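Pyruvate kinase 1 (Trypanosoma brucei brucei, PDB 4KCT) catalyses phosphoryl transfer from phosphoenolpyruvate to ADP in the last step of glycolysis, and also has an intrinsic decarboxylase activity. Local coordinates at residues V480-D483 and H484-G488; N369-K372 and I373-P377; R408-K412 and Y413-C417; A387-E391 and V392-A396; Q247-D250 and S251-A255. One frame throughout, in Å; residues are numbered along the deposited sequence.

Contact 1: residues V480-D483 and H484-G488. With FDP (2,6-di-O-phosphono-beta-D-fructofuranose), chain F.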
loop_
_atom_site.group_PDB
_atom_site.type_symbol
_atom_site.label_atom_id
_atom_site.label_comp_id
_atom_site.label_asym_id
_atom_site.label_seq_id
_atom_site.Cartn_x
_atom_site.Cartn_y
_atom_site.Cartn_z
ATOM N N VAL A 480 17.053 24.486 7.678
ATOM C CA VAL A 480 17.033 23.691 8.899
ATOM C C VAL A 480 18.211 24.126 9.784
ATOM O O VAL A 480 19.373 24.113 9.342
ATOM C CB VAL A 480 17.182 22.190 8.575
ATOM C CG1 VAL A 480 17.323 21.362 9.870
ATOM C CG2 VAL A 480 15.990 21.701 7.717
ATOM N N HIS A 481 17.912 24.503 11.024
ATOM C CA HIS A 481 18.947 24.736 12.053
ATOM C C HIS A 481 18.263 24.810 13.395
ATOM O O HIS A 481 17.112 24.389 13.516
ATOM C CB HIS A 481 19.768 26.013 11.766
ATOM C CG HIS A 481 18.927 27.254 11.516
ATOM N ND1 HIS A 481 18.323 27.958 12.524
ATOM C CD2 HIS A 481 18.691 27.973 10.342
ATOM C CE1 HIS A 481 17.686 29.038 11.997
ATOM N NE2 HIS A 481 17.937 29.070 10.677
ATOM N N ALA A 482 18.934 25.342 14.426
ATOM C CA ALA A 482 18.252 25.455 15.742
ATOM C C ALA A 482 17.605 26.832 15.906
ATOM O O ALA A 482 17.917 27.767 15.149
ATOM C CB ALA A 482 19.206 25.173 16.883
ATOM N N ASP A 483 16.615 26.920 16.791
ATOM C CA ASP A 483 16.062 28.218 17.151
ATOM C C ASP A 483 17.067 28.931 18.051
ATOM O O ASP A 483 18.241 28.520 18.147
ATOM C CB ASP A 483 14.677 28.082 17.814
ATOM C CG ASP A 483 14.735 27.365 19.176
ATOM O OD1 ASP A 483 15.835 27.300 19.782
ATOM O OD2 ASP A 483 13.684 26.838 19.620
ATOM N N HIS A 484 16.685 30.077 18.582
ATOM C CA HIS A 484 17.675 30.921 19.247
ATOM C C HIS A 484 18.206 30.389 20.548
ATOM O O HIS A 484 19.263 30.792 20.976
ATOM C CB HIS A 484 17.206 32.361 19.373
ATOM C CG HIS A 484 17.216 33.113 18.054
ATOM N ND1 HIS A 484 16.791 34.399 17.935
ATOM C CD2 HIS A 484 17.572 32.695 16.757
ATOM C CE1 HIS A 484 16.845 34.776 16.632
ATOM N NE2 HIS A 484 17.324 33.736 15.913
ATOM N N SER A 485 17.573 29.377 21.122
ATOM C CA SER A 485 18.099 28.857 22.383
ATOM C C SER A 485 18.567 27.392 22.412
ATOM O O SER A 485 19.411 27.026 23.227
ATOM C CB SER A 485 17.181 29.197 23.556
ATOM O OG SER A 485 15.963 28.548 23.425
ATOM N N VAL A 486 18.049 26.553 21.519
ATOM C CA VAL A 486 18.424 25.130 21.546
ATOM C C VAL A 486 19.857 24.919 21.021
ATOM O O VAL A 486 20.256 25.531 20.023
ATOM C CB VAL A 486 17.397 24.267 20.766
ATOM C CG1 VAL A 486 17.980 22.891 20.441
ATOM C CG2 VAL A 486 16.127 24.096 21.591
ATOM N N LYS A 487 20.658 24.139 21.752
ATOM C CA LYS A 487 22.041 23.822 21.343
ATOM C C LYS A 487 22.221 22.319 21.141
ATOM O O LYS A 487 21.658 21.511 21.885
ATOM C CB LYS A 487 23.055 24.276 22.405
ATOM C CG LYS A 487 22.959 25.737 22.786
ATOM C CD LYS A 487 23.133 26.659 21.589
ATOM C CE LYS A 487 22.729 28.074 21.968
ATOM N NZ LYS A 487 22.664 28.997 20.801
ATOM N N GLY A 488 23.074 21.950 20.191
ATOM C CA GLY A 488 23.514 20.564 20.063
ATOM C C GLY A 488 22.917 19.855 18.844
ATOM O O GLY A 488 23.390 18.813 18.448
HETATM P P1 FDP F . 24.915 26.171 15.993
HETATM O O1P FDP F . 23.898 27.129 15.409
HETATM O O2P FDP F . 26.221 26.205 15.239
HETATM O O3P FDP F . 25.040 26.208 17.507
HETATM O O1 FDP F . 23.666 24.105 18.404
HETATM C C1 FDP F . 22.674 24.467 17.439
HETATM C C2 FDP F . 23.142 24.009 16.063
HETATM O O2 FDP F . 24.370 24.668 15.647
HETATM C C3 FDP F . 22.074 24.178 14.987
HETATM O O3 FDP F . 21.933 25.537 14.583
HETATM C C4 FDP F . 22.666 23.328 13.875
HETATM O O4 FDP F . 21.716 22.999 12.846
HETATM C C5 FDP F . 23.118 22.105 14.659
HETATM O O5 FDP F . 23.368 22.583 16.031
HETATM C C6 FDP F . 24.380 21.505 14.051
HETATM O O6 FDP F . 24.568 20.209 14.624
HETATM P P2 FDP F . 25.622 19.191 13.935
HETATM O O4P FDP F . 25.011 18.864 12.561
HETATM O O5P FDP F . 26.889 19.985 13.871
HETATM O O6P FDP F . 25.654 18.002 14.863
HETATM O O HOH W 1 20.785 27.882 19.096
HETATM O O HOH W 2 13.339 26.822 22.283
#
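D483 folds its carboxylate over the chain that follows it and binds the backbone of S485 and V486, forming a local turn where the chain leaves strand 476-481 for the loop leading to strand 492-497. OD1 of D483 does the work. It takes V486 N at 2.9 Å on an almost straight bond (165°), nearly end-on, and S485 N at 3.0 Å from above the carboxylate plane. The D483 chi1 of 66° sets CG between the backbone N and the carbonyl carbon, and from there the short side chain curls forward onto the two amides. Aspartate suits the place because OD2 is still available to form a salt bridge with R494 of a second subunit. Across the turn A482 CB lies 3.3 Å from V486 O, a close approach that a small methyl permits. One water joins D483 O, V486 O and K487 NZ. H481 ND1 donates to A482 O at 2.7 Å, with the acceptor in the ring plane, while its NE2 binds R494 of the same chain. Both limbs of the loop then reach the bound sugar bisphosphate through backbone amides: A482 N meets O3 at 3.0 Å and G488 N meets O1 at 2.9 Å. The positive phi of G488 is one that glycine adopts readily. This is an Asx turn extended by a second amide, built into the effector loop that holds fructose 2,6-bisphosphate.

Contact 2: residues N369-K372 and I373-P377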
loop_
_atom_site.group_PDB
_atom_site.type_symbol
_atom_site.label_atom_id
_atom_site.label_comp_id
_atom_site.label_asym_id
_atom_site.label_seq_id
_atom_site.Cartn_x
_atom_site.Cartn_y
_atom_site.Cartn_z
ATOM N N ASN A 369 9.358 4.815 6.772
ATOM C CA ASN A 369 8.483 3.749 7.303
ATOM C C ASN A 369 9.230 2.669 8.098
ATOM O O ASN A 369 8.622 1.910 8.848
ATOM C CB ASN A 369 7.682 3.089 6.158
ATOM C CG ASN A 369 6.608 4.015 5.585
ATOM O OD1 ASN A 369 6.272 5.036 6.183
ATOM N ND2 ASN A 369 6.131 3.699 4.383
ATOM N N LEU A 370 10.549 2.597 7.952
ATOM C CA LEU A 370 11.302 1.607 8.711
ATOM C C LEU A 370 11.955 2.166 9.981
ATOM O O LEU A 370 12.662 1.455 10.668
ATOM C CB LEU A 370 12.356 0.938 7.817
ATOM C CG LEU A 370 11.710 0.024 6.742
ATOM C CD1 LEU A 370 12.732 -0.368 5.674
ATOM C CD2 LEU A 370 11.136 -1.237 7.425
ATOM N N GLN A 371 11.758 3.444 10.261
ATOM C CA GLN A 371 12.376 4.037 11.446
ATOM C C GLN A 371 11.560 3.709 12.703
ATOM O O GLN A 371 10.331 3.684 12.672
ATOM C CB GLN A 371 12.526 5.559 11.296
ATOM C CG GLN A 371 13.229 6.011 10.005
ATOM C CD GLN A 371 14.623 5.432 9.889
ATOM O OE1 GLN A 371 15.414 5.487 10.843
ATOM N NE2 GLN A 371 14.890 4.771 8.785
ATOM N N LYS A 372 12.249 3.516 13.808
ATOM C CA LYS A 372 11.582 3.259 15.077
ATOM C C LYS A 372 10.926 4.546 15.613
ATOM O O LYS A 372 11.491 5.640 15.508
ATOM C CB LYS A 372 12.591 2.711 16.072
ATOM C CG LYS A 372 12.020 2.415 17.449
ATOM C CD LYS A 372 13.132 2.037 18.419
ATOM C CE LYS A 372 12.824 0.736 19.147
ATOM N NZ LYS A 372 11.834 0.951 20.238
ATOM N N ILE A 373 9.699 4.431 16.105
ATOM C CA ILE A 373 8.984 5.597 16.638
ATOM C C ILE A 373 8.908 5.402 18.150
ATOM O O ILE A 373 8.632 4.309 18.588
ATOM C CB ILE A 373 7.539 5.659 16.068
ATOM C CG1 ILE A 373 7.550 5.806 14.545
ATOM C CG2 ILE A 373 6.741 6.788 16.716
ATOM C CD1 ILE A 373 8.560 6.813 14.030
ATOM N N PRO A 374 9.212 6.449 18.955
ATOM C CA PRO A 374 9.439 7.865 18.584
ATOM C C PRO A 374 10.857 8.092 18.029
ATOM O O PRO A 374 11.807 7.452 18.484
ATOM C CB PRO A 374 9.279 8.594 19.929
ATOM C CG PRO A 374 9.775 7.590 20.947
ATOM C CD PRO A 374 9.275 6.250 20.431
ATOM N N MET A 375 10.989 8.984 17.038
ATOM C CA MET A 375 12.297 9.459 16.588
ATOM C C MET A 375 12.813 10.444 17.621
ATOM O O MET A 375 12.021 11.110 18.256
ATOM C CB MET A 375 12.143 10.238 15.261
ATOM C CG MET A 375 11.694 9.416 14.086
ATOM S SD MET A 375 11.677 10.483 12.630
ATOM C CE MET A 375 11.332 9.239 11.372
ATOM N N CYS A 376 14.115 10.713 17.601
ATOM C CA CYS A 376 14.673 11.886 18.271
ATOM C C CYS A 376 14.172 13.129 17.558
ATOM O O CYS A 376 13.809 13.063 16.382
ATOM C CB CYS A 376 16.207 11.851 18.222
ATOM S SG CYS A 376 16.958 10.392 18.975
ATOM N N PRO A 377 14.122 14.264 18.269
ATOM C CA PRO A 377 13.576 15.489 17.674
ATOM C C PRO A 377 14.318 15.909 16.413
ATOM O O PRO A 377 13.686 16.333 15.458
ATOM C CB PRO A 377 13.737 16.556 18.783
ATOM C CG PRO A 377 14.105 15.820 20.033
ATOM C CD PRO A 377 14.478 14.405 19.698
#
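The methyl end of M375 comes back against the root of Q371, the two side chains crossing obliquely where the linker turns. CE of M375 sits 3.9 Å from CB of Q371 and 4.0 Å from its CG, so an apolar tip meets the aliphatic part of a polar residue. M375 reaches that far because it is extended beyond CG (chi2 -177°), whereas Q371 bends at chi2 (-59°) and carries its amide away from the methionine. The division suits a glutamine: its methylenes pack, while OE1 binds K412 NZ and NE2 binds the carbonyls of I367 and V288. Between these two residues the backbone is shaped by a cis peptide bond before P374, which turns the chain sharply. I373, branched at CB, lies against the preceding peptide; its CD1 is 3.5 Å from K372 O. No hydrogen bond joins the two halves, which are held by van der Waals contact and by their surroundings. The linker connects helix 362-369 to helix 377-392, with C376 as N-cap of the latter. Y413, beyond helix 405-412, lies against Q371 and M375, S383 of helix 377-392 backs the methionine, and I373 packs on E391 of a second subunit.

Contact 3: residues R408-K412 and Y413-C417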
loop_
_atom_site.group_PDB
_atom_site.type_symbol
_atom_site.label_atom_id
_atom_site.label_comp_id
_atom_site.label_asym_id
_atom_site.label_seq_id
_atom_site.Cartn_x
_atom_site.Cartn_y
_atom_site.Cartn_z
ATOM N N ARG A 408 24.017 14.800 7.012
ATOM C CA ARG A 408 23.791 13.377 6.740
ATOM C C ARG A 408 22.360 12.930 7.085
ATOM O O ARG A 408 21.811 12.040 6.443
ATOM C CB ARG A 408 24.825 12.509 7.488
ATOM C CG ARG A 408 26.241 12.619 6.890
ATOM C CD ARG A 408 27.202 11.593 7.522
ATOM N NE ARG A 408 27.658 12.044 8.826
ATOM C CZ ARG A 408 28.676 12.876 9.026
ATOM N NH1 ARG A 408 29.416 13.345 7.998
ATOM N NH2 ARG A 408 28.936 13.280 10.249
ATOM N N LEU A 409 21.792 13.510 8.131
ATOM C CA LEU A 409 20.434 13.179 8.546
ATOM C C LEU A 409 19.384 13.628 7.520
ATOM O O LEU A 409 18.396 12.941 7.299
ATOM C CB LEU A 409 20.138 13.804 9.923
ATOM C CG LEU A 409 19.025 13.202 10.781
ATOM C CD1 LEU A 409 19.119 11.658 10.847
ATOM C CD2 LEU A 409 19.094 13.820 12.195
ATOM N N ILE A 410 19.578 14.788 6.928
ATOM C CA ILE A 410 18.734 15.212 5.804
ATOM C C ILE A 410 18.938 14.369 4.551
ATOM O O ILE A 410 17.970 13.900 3.946
ATOM C CB ILE A 410 18.972 16.676 5.457
ATOM C CG1 ILE A 410 18.518 17.566 6.639
ATOM C CG2 ILE A 410 18.226 17.053 4.165
ATOM C CD1 ILE A 410 18.832 19.044 6.415
ATOM N N SER A 411 20.196 14.100 4.212
ATOM C CA SER A 411 20.494 13.221 3.063
ATOM C C SER A 411 19.911 11.814 3.240
ATOM O O SER A 411 19.511 11.165 2.266
ATOM C CB SER A 411 22.020 13.139 2.823
ATOM O OG SER A 411 22.296 12.354 1.655
ATOM N N LYS A 412 19.818 11.359 4.487
ATOM C CA LYS A 412 19.269 10.037 4.761
ATOM C C LYS A 412 17.857 9.915 4.127
ATOM O O LYS A 412 17.457 8.829 3.677
ATOM C CB LYS A 412 19.184 9.823 6.280
ATOM C CG LYS A 412 18.317 8.662 6.700
ATOM C CD LYS A 412 18.371 8.485 8.235
ATOM C CE LYS A 412 17.598 7.231 8.647
ATOM N NZ LYS A 412 17.679 7.006 10.117
ATOM N N TYR A 413 17.108 11.016 4.112
ATOM C CA TYR A 413 15.716 10.982 3.616
ATOM C C TYR A 413 15.602 11.297 2.127
ATOM O O TYR A 413 14.505 11.267 1.563
ATOM C CB TYR A 413 14.797 11.877 4.467
ATOM C CG TYR A 413 14.544 11.261 5.824
ATOM C CD1 TYR A 413 13.642 10.184 5.954
ATOM C CD2 TYR A 413 15.429 11.493 6.876
ATOM C CE1 TYR A 413 13.479 9.525 7.179
ATOM C CE2 TYR A 413 15.318 10.784 8.076
ATOM C CZ TYR A 413 14.356 9.787 8.203
ATOM O OH TYR A 413 14.273 9.057 9.375
ATOM N N ARG A 414 16.753 11.400 1.460
ATOM C CA ARG A 414 16.791 11.326 -0.001
ATOM C C ARG A 414 15.893 12.399 -0.677
ATOM O O ARG A 414 15.010 12.064 -1.457
ATOM C CB ARG A 414 16.375 9.918 -0.466
ATOM C CG ARG A 414 17.372 8.786 -0.086
ATOM C CD ARG A 414 18.807 9.260 -0.139
ATOM N NE ARG A 414 19.790 8.175 -0.363
ATOM C CZ ARG A 414 21.039 8.187 0.120
ATOM N NH1 ARG A 414 21.924 7.266 -0.286
ATOM N NH2 ARG A 414 21.453 9.203 0.890
ATOM N N PRO A 415 16.091 13.681 -0.343
ATOM C CA PRO A 415 15.409 14.703 -1.136
ATOM C C PRO A 415 15.820 14.629 -2.616
ATOM O O PRO A 415 16.859 14.027 -2.948
ATOM C CB PRO A 415 15.905 16.026 -0.509
ATOM C CG PRO A 415 17.230 15.693 0.101
ATOM C CD PRO A 415 17.062 14.262 0.607
ATOM N N ASN A 416 15.046 15.277 -3.503
ATOM C CA ASN A 416 15.411 15.258 -4.921
ATOM C C ASN A 416 16.183 16.531 -5.332
ATOM O O ASN A 416 16.397 16.768 -6.509
ATOM C CB ASN A 416 14.186 15.038 -5.809
ATOM C CG ASN A 416 13.214 16.190 -5.740
ATOM O OD1 ASN A 416 13.548 17.245 -5.201
ATOM N ND2 ASN A 416 12.064 16.053 -6.412
ATOM N N CYS A 417 16.518 17.378 -4.361
ATOM C CA CYS A 417 17.197 18.664 -4.654
ATOM C C CYS A 417 18.540 18.686 -3.937
ATOM O O CYS A 417 18.753 17.888 -3.048
ATOM C CB CYS A 417 16.342 19.847 -4.168
ATOM S SG CYS A 417 15.908 19.762 -2.404
#
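S411 O accepts two hydrogen bonds from R414, one from its backbone N at 2.9 Å and one from its guanidinium NH2 at 3.1 Å. They come from opposite faces of the carbonyl plane. The guanidinium presents an edge to this oxygen, in its own plane, because the arginine chain bends at chi2 (-35°) and turns back on the helix. NH2 is further engaged in a salt bridge with D326 and NH1 is bound by G324 O, so three acceptors fix the rotation of this buried group. One residue earlier, Y413 N donates to I410 O at 3.0 Å from well above the carbonyl plane. P415, which has no N-H, brings CD to 3.5 Å from that same I410 O. S411 OG is satisfied by R436 O. The K412 chain runs along the Y413 ring in the same direction: CG of K412 stands over one ring face, 4.3 Å from the centroid and 26° off the normal, a CH-pi contact. Their polar ends, K412 NZ and Y413 OH, both find E379 OE2, the first as a salt bridge; two donors on one oxygen would probably keep the glutamate ionised. NZ also reaches Q371 OE1. Lysine and tyrosine suit this buried spot because long apolar shafts carry polar tips to a shared partner. L409 O lies near the ring plane, 3.3 Å from CD2 of Y413. Y413 and R414 donating back three residues, R414 with positive phi and P415 next, form a tight helix-terminating turn, here leading helix 405-412 towards strand 419-423 of the alpha/beta domain.

Contact 4: residues A387-E391 and V392-A396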
loop_
_atom_site.group_PDB
_atom_site.type_symbol
_atom_site.label_atom_id
_atom_site.label_comp_id
_atom_site.label_asym_id
_atom_site.label_seq_id
_atom_site.Cartn_x
_atom_site.Cartn_y
_atom_site.Cartn_z
ATOM N N ALA A 387 10.130 16.128 3.691
ATOM C CA ALA A 387 8.739 16.060 3.275
ATOM C C ALA A 387 8.237 17.411 2.746
ATOM O O ALA A 387 7.563 17.467 1.694
ATOM C CB ALA A 387 7.841 15.532 4.407
ATOM N N SER A 388 8.503 18.483 3.491
ATOM C CA SER A 388 8.044 19.803 3.077
ATOM C C SER A 388 8.678 20.240 1.753
ATOM O O SER A 388 8.012 20.862 0.933
ATOM C CB SER A 388 8.243 20.864 4.186
ATOM O OG SER A 388 9.615 21.104 4.469
ATOM N N ALA A 389 9.934 19.828 1.510
ATOM C CA ALA A 389 10.605 20.106 0.223
ATOM C C ALA A 389 9.873 19.450 -0.945
ATOM O O ALA A 389 9.673 20.063 -2.014
ATOM C CB ALA A 389 12.063 19.634 0.271
ATOM N N PHE A 390 9.473 18.202 -0.766
ATOM C CA PHE A 390 8.652 17.568 -1.783
ATOM C C PHE A 390 7.323 18.310 -1.951
ATOM O O PHE A 390 6.870 18.503 -3.073
ATOM C CB PHE A 390 8.412 16.085 -1.446
ATOM C CG PHE A 390 9.606 15.207 -1.711
ATOM C CD1 PHE A 390 10.130 15.084 -3.020
ATOM C CD2 PHE A 390 10.203 14.500 -0.683
ATOM C CE1 PHE A 390 11.161 14.170 -3.288
ATOM C CE2 PHE A 390 11.298 13.655 -0.934
ATOM C CZ PHE A 390 11.776 13.500 -2.238
ATOM N N GLU A 391 6.646 18.645 -0.839
ATOM C CA GLU A 391 5.287 19.250 -0.964
ATOM C C GLU A 391 5.321 20.578 -1.720
ATOM O O GLU A 391 4.369 20.916 -2.434
ATOM C CB GLU A 391 4.616 19.486 0.389
ATOM C CG GLU A 391 4.705 18.339 1.370
ATOM C CD GLU A 391 3.862 17.162 0.979
ATOM O OE1 GLU A 391 3.659 16.277 1.847
ATOM O OE2 GLU A 391 3.403 17.105 -0.193
ATOM N N VAL A 392 6.365 21.363 -1.502
ATOM C CA VAL A 392 6.460 22.676 -2.186
ATOM C C VAL A 392 7.311 22.688 -3.413
ATOM O O VAL A 392 7.495 23.745 -4.006
ATOM C CB VAL A 392 6.961 23.825 -1.294
ATOM C CG1 VAL A 392 6.009 24.120 -0.185
ATOM C CG2 VAL A 392 8.398 23.592 -0.815
ATOM N N GLN A 393 7.883 21.539 -3.768
ATOM C CA GLN A 393 8.832 21.437 -4.870
ATOM C C GLN A 393 9.999 22.401 -4.651
ATOM O O GLN A 393 10.433 23.106 -5.588
ATOM C CB GLN A 393 8.132 21.698 -6.237
ATOM C CG GLN A 393 7.018 20.692 -6.543
ATOM C CD GLN A 393 6.322 20.950 -7.879
ATOM O OE1 GLN A 393 6.174 22.091 -8.304
ATOM N NE2 GLN A 393 5.770 19.908 -8.453
ATOM N N ALA A 394 10.540 22.406 -3.428
ATOM C CA ALA A 394 11.688 23.260 -3.127
ATOM C C ALA A 394 12.818 22.950 -4.109
ATOM O O ALA A 394 13.060 21.787 -4.421
ATOM C CB ALA A 394 12.164 23.017 -1.700
ATOM N N LYS A 395 13.578 23.974 -4.509
ATOM C CA LYS A 395 14.738 23.743 -5.388
ATOM C C LYS A 395 16.032 23.467 -4.621
ATOM O O LYS A 395 17.002 22.918 -5.181
ATOM C CB LYS A 395 14.918 24.912 -6.362
ATOM C CG LYS A 395 13.781 24.998 -7.366
ATOM C CD LYS A 395 14.158 25.777 -8.601
ATOM C CE LYS A 395 13.034 25.721 -9.609
ATOM N NZ LYS A 395 13.097 26.889 -10.533
ATOM N N ALA A 396 16.029 23.787 -3.338
ATOM C CA ALA A 396 17.156 23.426 -2.483
ATOM C C ALA A 396 16.740 23.330 -1.040
ATOM O O ALA A 396 15.735 23.921 -0.624
ATOM C CB ALA A 396 18.311 24.446 -2.639
#
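A389 and A394 press their methyl groups together, CB to CB at 3.9 Å, at the buried side of the turn that closes helix 377-392. Alanine suits this close approach, and V478 of strand 476-481 packs against both methyls. V392 is buried too: its CG2 touches S388 O at 3.3 Å, since a chi1 of -65° (CG1 beside the backbone N) leaves CG2 between the backbone N and the carbonyl carbon, while V476 and L495 meet the same side chain. The backbone forms a Schellman motif. A394 N donates to A389 O at 2.9 Å in the carbonyl plane, and Q393 N makes a weak bond of 3.3 Å to F390 O. Q393 itself takes positive phi (56°), reversing the chain, and the alanine pair supplies the apolar contact that often accompanies this motif. V392 N to S388 O, 3.0 Å, is an ordinary helical bond in the turn before. On the looser side Q393 is exposed and extended beyond CG, a polar residue suited to solvent, although P374 of a second subunit packs against it; its CG comes no closer than 4.1 Å to F390 O. E391, its chain bent at chi2, forms a salt bridge through OE1 with K368 of a second subunit, whose A380 also packs against V392.

Contact 5: residues Q247-D250 and S251-A255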
loop_
_atom_site.group_PDB
_atom_site.type_symbol
_atom_site.label_atom_id
_atom_site.label_comp_id
_atom_site.label_asym_id
_atom_site.label_seq_id
_atom_site.Cartn_x
_atom_site.Cartn_y
_atom_site.Cartn_z
ATOM N N GLN A 247 27.910 -11.149 7.074
ATOM C CA GLN A 247 27.156 -11.774 8.141
ATOM C C GLN A 247 27.025 -10.827 9.338
ATOM O O GLN A 247 25.986 -10.763 9.974
ATOM C CB GLN A 247 27.898 -13.042 8.581
ATOM C CG GLN A 247 27.272 -13.794 9.731
ATOM C CD GLN A 247 27.986 -15.111 9.987
ATOM O OE1 GLN A 247 27.534 -15.925 10.784
ATOM N NE2 GLN A 247 29.115 -15.317 9.309
ATOM N N ASN A 248 28.085 -10.081 9.624
ATOM C CA ASN A 248 28.097 -9.173 10.763
ATOM C C ASN A 248 27.751 -7.707 10.381
ATOM O O ASN A 248 28.077 -6.786 11.115
ATOM C CB ASN A 248 29.481 -9.223 11.454
ATOM C CG ASN A 248 29.783 -10.590 12.040
ATOM O OD1 ASN A 248 28.891 -11.247 12.531
ATOM N ND2 ASN A 248 31.040 -11.054 11.906
ATOM N N ILE A 249 27.106 -7.507 9.232
ATOM C CA ILE A 249 26.952 -6.168 8.670
ATOM C C ILE A 249 26.243 -5.178 9.637
ATOM O O ILE A 249 26.622 -4.025 9.731
ATOM C CB ILE A 249 26.253 -6.200 7.274
ATOM C CG1 ILE A 249 26.248 -4.819 6.637
ATOM C CG2 ILE A 249 24.823 -6.755 7.371
ATOM C CD1 ILE A 249 27.636 -4.231 6.435
ATOM N N ASP A 250 25.213 -5.633 10.352
ATOM C CA ASP A 250 24.474 -4.721 11.243
ATOM C C ASP A 250 25.395 -4.080 12.295
ATOM O O ASP A 250 25.343 -2.868 12.539
ATOM C CB ASP A 250 23.346 -5.472 11.969
ATOM C CG ASP A 250 22.212 -5.875 11.035
ATOM O OD1 ASP A 250 22.105 -5.307 9.927
ATOM O OD2 ASP A 250 21.379 -6.716 11.447
ATOM N N SER A 251 26.153 -4.910 12.995
ATOM C CA SER A 251 27.034 -4.399 14.040
ATOM C C SER A 251 28.214 -3.617 13.448
ATOM O O SER A 251 28.700 -2.658 14.053
ATOM C CB SER A 251 27.542 -5.541 14.937
ATOM O OG SER A 251 28.338 -6.447 14.187
ATOM N N ILE A 252 28.678 -4.012 12.266
ATOM C CA ILE A 252 29.705 -3.233 11.594
ATOM C C ILE A 252 29.205 -1.824 11.192
ATOM O O ILE A 252 29.881 -0.831 11.438
ATOM C CB ILE A 252 30.294 -3.985 10.383
ATOM C CG1 ILE A 252 31.080 -5.204 10.886
ATOM C CG2 ILE A 252 31.206 -3.059 9.540
ATOM C CD1 ILE A 252 31.347 -6.243 9.802
ATOM N N ILE A 253 27.995 -1.749 10.656
ATOM C CA ILE A 253 27.430 -0.466 10.263
ATOM C C ILE A 253 27.304 0.392 11.509
ATOM O O ILE A 253 27.716 1.545 11.520
ATOM C CB ILE A 253 26.027 -0.638 9.654
ATOM C CG1 ILE A 253 26.132 -1.136 8.203
ATOM C CG2 ILE A 253 25.266 0.672 9.721
ATOM C CD1 ILE A 253 24.793 -1.556 7.597
ATOM N N GLU A 254 26.836 -0.221 12.592
ATOM C CA GLU A 254 26.702 0.482 13.863
ATOM C C GLU A 254 28.029 1.116 14.326
ATOM O O GLU A 254 28.045 2.256 14.791
ATOM C CB GLU A 254 26.161 -0.468 14.939
ATOM C CG GLU A 254 26.319 0.066 16.347
ATOM C CD GLU A 254 25.111 0.855 16.787
ATOM O OE1 GLU A 254 23.985 0.313 16.708
ATOM O OE2 GLU A 254 25.278 2.035 17.168
ATOM N N ALA A 255 29.129 0.366 14.242
ATOM C CA ALA A 255 30.429 0.861 14.719
ATOM C C ALA A 255 31.101 1.862 13.765
ATOM O O ALA A 255 32.059 2.556 14.157
ATOM C CB ALA A 255 31.373 -0.318 15.005
#
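I249 and I253 meet one turn apart on the helix, CG1 of the first 3.7 Å from CD1 of the second, with CD1 of I249 also resting beside CG1 of I253. The torsions bring them together: I249 sends CG1 anti to its backbone N (chi1 -173°), towards the next turn, and I253 holds CG1 beside its own N (chi1 -78°), leaning back. Branched, wholly apolar side chains suit this buried stripe. A third isoleucine, I252, likewise leans back, its CD1 3.9 Å from N248 CB, along a different side of the helix. Beneath the side chains run the backbone bonds of the helix. I252 N to N248 O, 3.1 Å, and I253 N to I249 O, 2.8 Å, both arrive nearly along the C=O axis, and E254 N meets D250 O at 3.0 Å from a more tilted position. N248 stands at the N-cap without a side-chain capping bond; its ND2 is hydrogen-bonded to R215 O instead. D250, exposed in the first turn, is steadied by a salt bridge from its OD1 to K285, and its negative charge there should suit the helix dipole. Further out, K291 takes I253 O and R224 takes A255 O at the end of the segment. Helix 249-255 thus lies on the outside of the barrel, with I252 facing S238 and I240 of strand 235-240, I253 against helix 275-289, and S251 and A255 against helix 217-227.

In the fold
Contact 3 touches three of the others. V480 CG2 of contact 1 packs on I410 CD1 at 4.1 Å; Q371 OE1 of contact 2 lies 2.8 Å from K412 NZ, a probable hydrogen bond; and F390 CZ of contact 4 meets R414 O at 3.6 Å. Contact 1 binds the effector directly, whereas in contact 3 the side chain of L409 is about 8 Å from the bound FDP. Contacts 1, 2 and 4 touch the second subunit. Contact 5 lies in the barrel domain, about 10 Å from contact 3, 11 Å from contact 2 and 17 Å from contact 1 at the nearest atoms, linking the strand of pyruvate-pocket residue K239 to that of M260.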